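Side-chain contact in SusD superfamily protein (Bacteroides fragilis NCTC 9343, PDB 3NQP), which probably binds sugars at the outer membrane, as a member of the SusD family of glycan-binding proteins: residues A[430-433]-A[434-438]. Numbering follows the deposited sequence.
Sequences DFTT and NELAI
F431 and E435, one turn apart at the start of helix 431-445, run side by side and point the same way. The glutamate chain bends at chi2 (87°), which brings its carboxylate against the ring: OE1 of E435 lies 3.6 Å from CZ of F431, with the two planes turned 37° from each other. The carboxylate is held by partners outside the turn, a salt bridge from K216 to OE2 and hydrogen bonds from N394 to OE1 and from the backbone N of T460 to OE2, which probably offsets the charge of this buried group. In the second i to i+4 pair, T432 and L436, methyl meets methyl, CG2 of T432 lying 3.7 Å from CD1 of L436; CG2 stands anti to the backbone N, which puts it alongside the leucine, and OG1, beside the backbone N, is hydrogen-bonded to O of L461.

Four backbone bonds set this spacing, from the N atoms of N434, E435, L436 and A437 to the O atoms of D430, F431, T432 and T433; the shortest, E435 N to F431 O, measures 2.8 Å. N434 packs its CB 3.5 Å from O of F431, while its buried amide is held at both ends, OD1 bonded to OH of Y425 and ND2 to O of T428 and OD1 of N394.

A capping bond and a side-chain bond close the first turn. OD1 of D430 caps N of T433 at 2.7 Å and accepts from OG1 of that threonine at 2.5 Å, the donors arriving from opposite faces of the carboxylate plane. The aspartate's negative charge probably suits the helix dipole: a classic Asp N-cap, here opening a helix that packs against helices 382-396 and 399-414 in the helical SusD fold.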
ATOM      1  N   ASP A 430     -18.666  14.690  15.159  1.00 14.80           N
ATOM      2  CA  ASP A 430     -18.748  14.996  13.770  1.00 13.27           C
ATOM      3  C   ASP A 430     -18.042  13.926  12.945  1.00 15.99           C
ATOM      4  O   ASP A 430     -16.774  13.823  12.930  1.00 13.76           O
ATOM      5  CB  ASP A 430     -18.112  16.359  13.509  1.00 16.07           C
ATOM      6  CG  ASP A 430     -18.364  16.841  12.090  1.00 19.64           C
ATOM      7  OD1 ASP A 430     -17.443  16.789  11.258  1.00 23.65           O
ATOM      8  OD2 ASP A 430     -19.489  17.225  11.810  1.00 29.82           O
ATOM      9  N   PHE A 431     -18.862  13.150  12.228  1.00 14.80           N
ATOM     10  CA  PHE A 431     -18.362  12.070  11.398  1.00 16.19           C
ATOM     11  C   PHE A 431     -17.312  12.569  10.416  1.00 11.60           C
ATOM     12  O   PHE A 431     -16.267  11.939  10.237  1.00 11.34           O
ATOM     13  CB  PHE A 431     -19.493  11.390  10.621  1.00 17.06           C
ATOM     14  CG  PHE A 431     -19.031  10.226   9.787  1.00 13.87           C
ATOM     15  CD1 PHE A 431     -18.473  10.434   8.518  1.00 13.30           C
ATOM     16  CD2 PHE A 431     -19.161   8.926  10.254  1.00 12.64           C
ATOM     17  CE1 PHE A 431     -18.011   9.368   7.744  1.00 12.04           C
ATOM     18  CE2 PHE A 431     -18.700   7.839   9.465  1.00 17.52           C
ATOM     19  CZ  PHE A 431     -18.132   8.080   8.202  1.00 12.73           C
ATOM     20  N   THR A 432     -17.569  13.709   9.791  1.00 10.41           N
ATOM     21  CA  THR A 432     -16.686  14.218   8.747  1.00  9.89           C
ATOM     22  C   THR A 432     -15.321  14.552   9.345  1.00 11.27           C
ATOM     23  O   THR A 432     -14.266  14.260   8.772  1.00  8.08           O
ATOM     24  CB  THR A 432     -17.267  15.469   8.062  1.00 13.83           C
ATOM     25  OG1 THR A 432     -18.531  15.147   7.438  1.00 11.63           O
ATOM     26  CG2 THR A 432     -16.316  15.985   6.960  1.00 13.26           C
ATOM     27  N   THR A 433     -15.333  15.198  10.500  1.00 10.54           N
ATOM     28  CA  THR A 433     -14.048  15.649  11.093  1.00  9.18           C
ATOM     29  C   THR A 433     -13.216  14.400  11.410  1.00  9.09           C
ATOM     30  O   THR A 433     -12.021  14.369  11.157  1.00  8.56           O
ATOM     31  CB  THR A 433     -14.298  16.478  12.341  1.00 10.54           C
ATOM     32  OG1 THR A 433     -15.141  17.561  11.987  1.00  9.98           O
ATOM     33  CG2 THR A 433     -12.956  17.048  12.991  1.00  9.75           C
ATOM     34  N   ASN A 434     -13.861  13.375  11.979  1.00 10.43           N
ATOM     35  CA  ASN A 434     -13.227  12.114  12.287  1.00  8.51           C
ATOM     36  C   ASN A 434     -12.691  11.408  11.040  1.00 10.30           C
ATOM     37  O   ASN A 434     -11.545  10.964  11.027  1.00  9.25           O
ATOM     38  CB  ASN A 434     -14.189  11.150  12.973  1.00 13.17           C
ATOM     39  CG  ASN A 434     -14.461  11.497  14.445  1.00 11.33           C
ATOM     40  OD1 ASN A 434     -13.607  12.045  15.167  1.00 13.19           O
ATOM     41  ND2 ASN A 434     -15.664  11.171  14.885  1.00 14.68           N
ATOM     42  N   GLU A 435     -13.522  11.242  10.009  1.00  9.61           N
ATOM     43  CA  GLU A 435     -13.067  10.558   8.768  1.00  8.55           C
ATOM     44  C   GLU A 435     -11.856  11.271   8.171  1.00  8.15           C
ATOM     45  O   GLU A 435     -10.866  10.641   7.793  1.00 10.39           O
ATOM     46  CB  GLU A 435     -14.200  10.495   7.739  1.00  7.53           C
ATOM     47  CG  GLU A 435     -13.990   9.472   6.684  1.00 12.56           C
ATOM     48  CD  GLU A 435     -14.503   8.090   7.077  1.00 11.00           C
ATOM     49  OE1 GLU A 435     -14.578   7.770   8.287  1.00  9.59           O
ATOM     50  OE2 GLU A 435     -14.840   7.313   6.168  1.00 11.77           O
ATOM     51  N   LEU A 436     -11.906  12.602   8.089  1.00 10.98           N
ATOM     52  CA  LEU A 436     -10.782  13.365   7.546  1.00  9.12           C
ATOM     53  C   LEU A 436      -9.532  13.297   8.417  1.00 13.03           C
ATOM     54  O   LEU A 436      -8.418  13.271   7.899  1.00 12.32           O
ATOM     55  CB  LEU A 436     -11.175  14.800   7.235  1.00  9.25           C
ATOM     56  CG  LEU A 436     -12.290  15.003   6.187  1.00  9.72           C
ATOM     57  CD1 LEU A 436     -12.768  16.462   6.144  1.00  8.40           C
ATOM     58  CD2 LEU A 436     -11.881  14.483   4.738  1.00  9.28           C
ATOM     59  N   ALA A 437      -9.719  13.291   9.722  1.00 13.13           N
ATOM     60  CA  ALA A 437      -8.616  13.130  10.665  1.00 11.12           C
ATOM     61  C   ALA A 437      -7.915  11.772  10.462  1.00 11.80           C
ATOM     62  O   ALA A 437      -6.684  11.690  10.565  1.00 13.67           O
ATOM     63  CB  ALA A 437      -9.108  13.313  12.130  1.00 10.94           C
ATOM     64  N   ILE A 438      -8.680  10.733  10.149  1.00 11.92           N
ATOM     65  CA  ILE A 438      -8.140   9.374   9.971  1.00 11.89           C
ATOM     66  C   ILE A 438      -7.399   9.366   8.633  1.00 12.73           C
ATOM     67  O   ILE A 438      -6.248   8.933   8.563  1.00  9.82           O
ATOM     68  CB  ILE A 438      -9.230   8.276  10.016  1.00 12.36           C
ATOM     69  CG1 ILE A 438      -9.829   8.120  11.432  1.00  9.50           C
ATOM     70  CG2 ILE A 438      -8.665   6.895   9.529  1.00  7.21           C
ATOM     71  CD1 ILE A 438     -11.232   7.335  11.400  1.00  6.39           C
TER